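Local coordinates for universal stress protein (Mycobacterium smegmatis, PDB 5AHW) that binds cyclic AMP in the nucleotide pocket of a universal stress protein fold and probably takes part in cyclic-nucleotide signalling, at residues A33-A38 and A81-I86; R19-A24 and R72-R77. All coordinates share one frame; numbering follows the deposited sequence.

In the fold
Interactions 1 and 2 belong to one parallel five-stranded sheet, strand order 3-2-1-4-5, and to two helices, 15-31 and 65-80, that lie over it. Along the chain their segments alternate: 19-24, then 33-38, 72-77 and 81-86. Interaction 1 starts the pairing of strand 34-41 with strand 86-92, an edge strand of the sheet within this chain; interaction 2 joins the two helices. Their centres lie about 9 Å apart and they touch directly, Leu35 packing on Ala24 and Ile37 on Ala74, so sheet and helices share one hydrophobic layer. Both also approach the cyclic AMP site: Ala38 touches the nucleotide, and the side chain of Arg19 lies about 6 Å from it.

Interaction 1 (A33-A38 and A81-I86)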
ATOM      1  N   ALA B  33      -8.054  12.373  -6.346  1.00 46.81           N
ATOM      2  CA  ALA B  33      -6.856  12.299  -7.187  1.00 44.64           C
ATOM      3  C   ALA B  33      -7.101  11.873  -8.617  1.00 43.44           C
ATOM      4  O   ALA B  33      -8.081  11.214  -8.947  1.00 44.11           O
ATOM      5  CB  ALA B  33      -5.812  11.412  -6.549  1.00 43.40           C
ATOM      6  N   LYS B  34      -6.161  12.235  -9.468  1.00 43.32           N
ATOM      7  CA  LYS B  34      -6.084  11.641 -10.778  1.00 43.39           C
ATOM      8  C   LYS B  34      -5.696  10.151 -10.610  1.00 40.29           C
ATOM      9  O   LYS B  34      -4.710   9.846  -9.940  1.00 38.07           O
ATOM     10  CB  LYS B  34      -5.026  12.381 -11.580  1.00 46.31           C
ATOM     11  CG  LYS B  34      -4.861  11.901 -13.007  1.00 49.84           C
ATOM     12  CD  LYS B  34      -4.035  12.903 -13.824  1.00 57.64           C
ATOM     13  CE  LYS B  34      -3.589  12.287 -15.156  1.00 64.46           C
ATOM     14  NZ  LYS B  34      -3.248  13.301 -16.215  1.00 70.58           N
ATOM     15  N   LEU B  35      -6.472   9.261 -11.221  1.00 38.11           N
ATOM     16  CA  LEU B  35      -6.073   7.900 -11.397  1.00 37.25           C
ATOM     17  C   LEU B  35      -5.526   7.571 -12.821  1.00 36.11           C
ATOM     18  O   LEU B  35      -6.171   7.873 -13.856  1.00 38.00           O
ATOM     19  CB  LEU B  35      -7.230   7.009 -11.130  1.00 37.26           C
ATOM     20  CG  LEU B  35      -6.941   5.520 -11.192  1.00 36.60           C
ATOM     21  CD1 LEU B  35      -6.137   5.058 -10.018  1.00 35.77           C
ATOM     22  CD2 LEU B  35      -8.266   4.761 -11.192  1.00 38.05           C
ATOM     23  N   ILE B  36      -4.364   6.920 -12.848  1.00 34.11           N
ATOM     24  CA  ILE B  36      -3.730   6.482 -14.089  1.00 33.88           C
ATOM     25  C   ILE B  36      -3.745   4.950 -14.066  1.00 33.17           C
ATOM     26  O   ILE B  36      -3.151   4.321 -13.191  1.00 31.61           O
ATOM     27  CB  ILE B  36      -2.320   7.083 -14.223  1.00 34.56           C
ATOM     28  CG1 ILE B  36      -2.399   8.615 -14.283  1.00 37.52           C
ATOM     29  CG2 ILE B  36      -1.643   6.624 -15.515  1.00 34.94           C
ATOM     30  CD1 ILE B  36      -1.067   9.350 -14.311  1.00 38.01           C
ATOM     31  N   ILE B  37      -4.481   4.354 -14.992  1.00 33.49           N
ATOM     32  CA  ILE B  37      -4.484   2.914 -15.111  1.00 33.61           C
ATOM     33  C   ILE B  37      -3.454   2.550 -16.176  1.00 33.60           C
ATOM     34  O   ILE B  37      -3.544   3.012 -17.329  1.00 34.32           O
ATOM     35  CB  ILE B  37      -5.888   2.390 -15.511  1.00 34.66           C
ATOM     36  CG1 ILE B  37      -6.972   2.946 -14.574  1.00 34.76           C
ATOM     37  CG2 ILE B  37      -5.915   0.848 -15.546  1.00 33.55           C
ATOM     38  CD1 ILE B  37      -8.391   2.489 -14.883  1.00 36.06           C
ATOM     39  N   ALA B  38      -2.496   1.715 -15.811  1.00 31.78           N
ATOM     40  CA  ALA B  38      -1.446   1.289 -16.725  1.00 32.01           C
ATOM     41  C   ALA B  38      -1.447  -0.221 -16.995  1.00 31.80           C
ATOM     42  O   ALA B  38      -1.661  -1.030 -16.090  1.00 31.96           O
ATOM     43  CB  ALA B  38      -0.082   1.731 -16.191  1.00 31.71           C
ATOM     44  N   ALA B  81     -16.123   2.625  -8.743  1.00 46.76           N
ATOM     45  CA  ALA B  81     -15.656   2.765  -7.391  1.00 45.58           C
ATOM     46  C   ALA B  81     -15.574   4.166  -6.954  1.00 47.14           C
ATOM     47  O   ALA B  81     -15.052   4.421  -5.875  1.00 46.12           O
ATOM     48  CB  ALA B  81     -14.273   2.219  -7.289  1.00 45.38           C
ATOM     49  N   GLY B  82     -15.947   5.091  -7.831  1.00 48.42           N
ATOM     50  CA  GLY B  82     -15.926   6.488  -7.480  1.00 50.34           C
ATOM     51  C   GLY B  82     -14.967   7.410  -8.202  1.00 49.71           C
ATOM     52  O   GLY B  82     -15.200   8.609  -8.247  1.00 50.19           O
ATOM     53  N   ALA B  83     -13.893   6.898  -8.754  1.00 46.26           N
ATOM     54  CA  ALA B  83     -12.955   7.809  -9.418  1.00 46.38           C
ATOM     55  C   ALA B  83     -13.618   8.518 -10.616  1.00 49.15           C
ATOM     56  O   ALA B  83     -14.415   7.919 -11.334  1.00 51.17           O
ATOM     57  CB  ALA B  83     -11.726   7.038  -9.865  1.00 44.41           C
ATOM     58  N   THR B  84     -13.288   9.788 -10.811  1.00 50.52           N
ATOM     59  CA  THR B  84     -13.830  10.591 -11.878  1.00 54.49           C
ATOM     60  C   THR B  84     -12.755  11.182 -12.782  1.00 55.99           C
ATOM     61  O   THR B  84     -13.069  11.663 -13.874  1.00 61.63           O
ATOM     62  CB  THR B  84     -14.623  11.800 -11.318  1.00 58.06           C
ATOM     63  OG1 THR B  84     -13.771  12.529 -10.424  1.00 58.23           O
ATOM     64  CG2 THR B  84     -15.909  11.346 -10.561  1.00 58.16           C
ATOM     65  N   ASP B  85     -11.505  11.219 -12.338  1.00 53.06           N
ATOM     66  CA  ASP B  85     -10.436  11.678 -13.190  1.00 51.80           C
ATOM     67  C   ASP B  85      -9.468  10.507 -13.552  1.00 47.63           C
ATOM     68  O   ASP B  85      -8.468  10.303 -12.880  1.00 45.28           O
ATOM     69  CB  ASP B  85      -9.694  12.774 -12.464  1.00 53.10           C
ATOM     70  CG  ASP B  85      -8.558  13.324 -13.278  1.00 54.61           C
ATOM     71  OD1 ASP B  85      -8.470  12.937 -14.455  1.00 54.09           O
ATOM     72  OD2 ASP B  85      -7.774  14.139 -12.744  1.00 56.33           O
ATOM     73  N   ILE B  86      -9.759   9.795 -14.645  1.00 46.97           N
ATOM     74  CA  ILE B  86      -9.082   8.540 -15.021  1.00 45.64           C
ATOM     75  C   ILE B  86      -8.410   8.634 -16.380  1.00 45.40           C
ATOM     76  O   ILE B  86      -8.994   9.084 -17.362  1.00 46.68           O
ATOM     77  CB  ILE B  86     -10.101   7.394 -15.082  1.00 45.69           C
ATOM     78  CG1 ILE B  86     -10.856   7.306 -13.753  1.00 45.87           C
ATOM     79  CG2 ILE B  86      -9.426   6.079 -15.423  1.00 43.76           C
ATOM     80  CD1 ILE B  86     -12.149   6.534 -13.844  1.00 47.18           C
TER
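Leu35 and Ile86 form a parallel beta bridge, their CA atoms 4.8 Å apart, where the loop after helix 65-80 becomes strand 86-92. Leu35 N donates to Asp85 O at 2.8 Å, and Ile86 CA comes within 3.2 Å of Leu35 O in a CA-H...O contact. The tight side is apolar. Leu35 and Ile86 turn to the same face of the sheet, where Ile37 reaches its CD1 to within 3.8 Å of Ile86 CG2. That branch of Ile86 is anti to the backbone N; beta-branched isoleucine suits a strand and gives this neighbour a methyl to meet. Leu35 CD2 lies 4.3 Å from Ala83 CB, a residue small enough to let the loop run close. Lys34 and Asp85 make the looser, more exposed side. Asp85 lays its carboxylate beside the aliphatic stem of the lysine, OD2 3.5 Å from Lys34 CB, while the extended chain carries NZ off to a salt bridge with Glu87. Gly82, with positive phi (115°), a conformation that suits a residue without a CB, ends helix 65-80 in a Schellman motif. On the face shared by Leu35 and Ile37, Leu35 packs on Ala24 and Ala28 of helix 15-31 and on Ala78 of helix 65-80; on the opposite face of the sheet Ile36 touches Leu102 of helix 95-105, and strand 6-10 flanks the other edge of strand 34-41.

Interaction 2 (R19-A24 and R72-R77); sequences RAVDRA and REANDR
Arg77 reaches from helix 65-80 to Asp22 of helix 15-31 and grips its carboxylate side-on in a two-pronged salt bridge. Arg77 NE donates to Asp22 OD1 at 2.8 Å, on its syn lone pair, and Arg77 NH2 to Asp22 OD2, also at 2.8 Å. Both oxygens lie close to the guanidinium plane, yet the two flat groups are turned 37° apart. The arginine chain bends at chi2 (-77°), which sets CD, and again at chi3, which sets NE beside Asp22 OD1; arginine suits the place because it can offer two parallel N-H groups to one carboxylate, and the short aspartate gives one oxygen to each nitrogen. Here two helices on one side of the parallel sheet of the universal stress protein fold meet: segments 19-24 and 72-77 run at 43°, their axes 9.0 Å apart at closest approach. Deeper in, Val21 uses both branches against Ala74: CG1 rests 3.3 Å from Ala74 O, and CG2 lies 4.1 Å from Ala74 CB. A compact alanine lets the helices draw near, while the branched valine also packs on Val9 of strand 6-10. Towards the nucleotide site, Arg19 NH2 donates to O of Thr146, a cyclic AMP-binding residue.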
ATOM      1  N   ARG B  19      -9.344  -6.138  -9.027  1.00 35.21           N
ATOM      2  CA  ARG B  19      -9.598  -5.829  -7.637  1.00 37.04           C
ATOM      3  C   ARG B  19      -8.629  -4.752  -7.164  1.00 34.97           C
ATOM      4  O   ARG B  19      -9.013  -3.945  -6.306  1.00 32.18           O
ATOM      5  CB  ARG B  19      -9.539  -7.065  -6.705  1.00 41.92           C
ATOM      6  CG  ARG B  19     -10.684  -8.039  -6.936  1.00 50.83           C
ATOM      7  CD  ARG B  19     -10.766  -9.238  -5.973  1.00 60.07           C
ATOM      8  NE  ARG B  19      -9.796 -10.313  -6.302  1.00 75.25           N
ATOM      9  CZ  ARG B  19     -10.062 -11.497  -6.894  1.00 80.87           C
ATOM     10  NH1 ARG B  19     -11.305 -11.853  -7.256  1.00 84.06           N
ATOM     11  NH2 ARG B  19      -9.050 -12.345  -7.111  1.00 77.92           N
ATOM     12  N   ALA B  20      -7.391  -4.788  -7.648  1.00 29.58           N
ATOM     13  CA  ALA B  20      -6.445  -3.740  -7.367  1.00 29.91           C
ATOM     14  C   ALA B  20      -6.919  -2.411  -7.944  1.00 31.13           C
ATOM     15  O   ALA B  20      -6.749  -1.382  -7.310  1.00 31.14           O
ATOM     16  CB  ALA B  20      -5.064  -4.059  -7.935  1.00 28.33           C
ATOM     17  N   VAL B  21      -7.478  -2.434  -9.153  1.00 31.42           N
ATOM     18  CA  VAL B  21      -8.096  -1.249  -9.730  1.00 32.76           C
ATOM     19  C   VAL B  21      -9.323  -0.704  -8.897  1.00 34.69           C
ATOM     20  O   VAL B  21      -9.419   0.513  -8.655  1.00 34.31           O
ATOM     21  CB  VAL B  21      -8.523  -1.540 -11.184  1.00 33.68           C
ATOM     22  CG1 VAL B  21      -9.254  -0.363 -11.798  1.00 35.10           C
ATOM     23  CG2 VAL B  21      -7.299  -1.809 -12.040  1.00 34.58           C
ATOM     24  N   ASP B  22     -10.241  -1.594  -8.489  1.00 35.16           N
ATOM     25  CA  ASP B  22     -11.334  -1.196  -7.609  1.00 36.77           C
ATOM     26  C   ASP B  22     -10.749  -0.372  -6.472  1.00 38.03           C
ATOM     27  O   ASP B  22     -11.209   0.755  -6.258  1.00 39.58           O
ATOM     28  CB  ASP B  22     -12.067  -2.355  -6.985  1.00 36.73           C
ATOM     29  CG  ASP B  22     -12.833  -3.118  -7.953  1.00 38.54           C
ATOM     30  OD1 ASP B  22     -13.040  -2.602  -9.054  1.00 41.27           O
ATOM     31  OD2 ASP B  22     -13.185  -4.291  -7.668  1.00 40.46           O
ATOM     32  N   ARG B  23      -9.730  -0.908  -5.775  1.00 36.75           N
ATOM     33  CA  ARG B  23      -9.175  -0.227  -4.622  1.00 37.15           C
ATOM     34  C   ARG B  23      -8.484   1.076  -4.996  1.00 37.12           C
ATOM     35  O   ARG B  23      -8.669   2.095  -4.319  1.00 37.89           O
ATOM     36  CB  ARG B  23      -8.258  -1.125  -3.842  1.00 38.42           C
ATOM     37  CG  ARG B  23      -8.093  -0.728  -2.405  1.00 44.15           C
ATOM     38  CD  ARG B  23      -9.387  -1.000  -1.604  1.00 48.79           C
ATOM     39  NE  ARG B  23      -9.395  -2.394  -1.076  1.00 53.02           N
ATOM     40  CZ  ARG B  23     -10.289  -2.851  -0.204  1.00 64.09           C
ATOM     41  NH1 ARG B  23     -11.303  -2.065   0.186  1.00 66.26           N
ATOM     42  NH2 ARG B  23     -10.203  -4.097   0.267  1.00 69.39           N
ATOM     43  N   ALA B  24      -7.690   1.091  -6.066  1.00 34.60           N
ATOM     44  CA  ALA B  24      -7.073   2.335  -6.438  1.00 34.24           C
ATOM     45  C   ALA B  24      -8.135   3.347  -6.777  1.00 35.27           C
ATOM     46  O   ALA B  24      -7.955   4.474  -6.497  1.00 34.37           O
ATOM     47  CB  ALA B  24      -6.128   2.165  -7.605  1.00 33.30           C
ATOM     48  N   ARG B  72     -10.289  -0.404 -21.002  1.00 44.39           N
ATOM     49  CA  ARG B  72     -11.681   0.037 -20.818  1.00 49.86           C
ATOM     50  C   ARG B  72     -12.391  -0.669 -19.654  1.00 48.92           C
ATOM     51  O   ARG B  72     -13.076  -0.041 -18.852  1.00 50.85           O
ATOM     52  CB  ARG B  72     -12.530   0.019 -22.106  1.00 56.14           C
ATOM     53  CG  ARG B  72     -12.520  -1.264 -22.908  1.00 64.75           C
ATOM     54  CD  ARG B  72     -13.407  -1.183 -24.164  1.00 75.13           C
ATOM     55  NE  ARG B  72     -12.923  -2.058 -25.263  1.00 80.70           N
ATOM     56  CZ  ARG B  72     -11.973  -1.737 -26.154  1.00 83.98           C
ATOM     57  NH1 ARG B  72     -11.363  -0.542 -26.138  1.00 85.92           N
ATOM     58  NH2 ARG B  72     -11.628  -2.621 -27.086  1.00 86.74           N
ATOM     59  N   GLU B  73     -12.227  -1.973 -19.510  1.00 48.67           N
ATOM     60  CA  GLU B  73     -12.824  -2.623 -18.359  1.00 47.20           C
ATOM     61  C   GLU B  73     -12.234  -2.059 -17.068  1.00 44.47           C
ATOM     62  O   GLU B  73     -12.987  -1.742 -16.151  1.00 45.45           O
ATOM     63  CB  GLU B  73     -12.714  -4.131 -18.446  1.00 48.22           C
ATOM     64  CG  GLU B  73     -13.297  -4.883 -17.237  1.00 51.01           C
ATOM     65  CD  GLU B  73     -14.832  -4.824 -17.103  1.00 55.43           C
ATOM     66  OE1 GLU B  73     -15.559  -4.445 -18.071  1.00 57.19           O
ATOM     67  OE2 GLU B  73     -15.308  -5.189 -15.990  1.00 59.84           O
ATOM     68  N   ALA B  74     -10.919  -1.874 -16.993  1.00 40.72           N
ATOM     69  CA  ALA B  74     -10.361  -1.298 -15.775  1.00 39.73           C
ATOM     70  C   ALA B  74     -10.950   0.062 -15.490  1.00 41.20           C
ATOM     71  O   ALA B  74     -11.198   0.422 -14.335  1.00 41.50           O
ATOM     72  CB  ALA B  74      -8.846  -1.210 -15.824  1.00 37.71           C
ATOM     73  N   ASN B  75     -11.141   0.826 -16.549  1.00 42.13           N
ATOM     74  CA  ASN B  75     -11.775   2.145 -16.446  1.00 44.51           C
ATOM     75  C   ASN B  75     -13.201   2.083 -15.854  1.00 44.03           C
ATOM     76  O   ASN B  75     -13.540   2.821 -14.940  1.00 42.70           O
ATOM     77  CB  ASN B  75     -11.832   2.798 -17.839  1.00 45.08           C
ATOM     78  CG  ASN B  75     -12.126   4.281 -17.777  1.00 49.17           C
ATOM     79  OD1 ASN B  75     -13.012   4.725 -17.062  1.00 49.44           O
ATOM     80  ND2 ASN B  75     -11.380   5.067 -18.564  1.00 51.46           N
ATOM     81  N   ASP B  76     -14.020   1.207 -16.411  1.00 44.81           N
ATOM     82  CA  ASP B  76     -15.353   0.965 -15.897  1.00 46.34           C
ATOM     83  C   ASP B  76     -15.298   0.566 -14.418  1.00 44.63           C
ATOM     84  O   ASP B  76     -16.092   1.050 -13.631  1.00 45.93           O
ATOM     85  CB  ASP B  76     -16.074  -0.104 -16.724  1.00 48.00           C
ATOM     86  CG  ASP B  76     -16.412   0.379 -18.119  1.00 51.44           C
ATOM     87  OD1 ASP B  76     -16.498   1.612 -18.316  1.00 53.31           O
ATOM     88  OD2 ASP B  76     -16.612  -0.471 -19.025  1.00 55.45           O
ATOM     89  N   ARG B  77     -14.343  -0.270 -14.021  1.00 43.05           N
ATOM     90  CA  ARG B  77     -14.285  -0.718 -12.627  1.00 41.18           C
ATOM     91  C   ARG B  77     -13.919   0.460 -11.752  1.00 41.50           C
ATOM     92  O   ARG B  77     -14.566   0.692 -10.736  1.00 42.49           O
ATOM     93  CB  ARG B  77     -13.268  -1.823 -12.462  1.00 39.82           C
ATOM     94  CG  ARG B  77     -13.699  -3.115 -13.097  1.00 40.58           C
ATOM     95  CD  ARG B  77     -14.722  -3.774 -12.217  1.00 41.10           C
ATOM     96  NE  ARG B  77     -14.007  -4.296 -11.082  1.00 40.13           N
ATOM     97  CZ  ARG B  77     -13.569  -5.553 -11.004  1.00 38.63           C
ATOM     98  NH1 ARG B  77     -13.783  -6.404 -11.963  1.00 38.34           N
ATOM     99  NH2 ARG B  77     -12.963  -5.970  -9.922  1.00 38.39           N
TER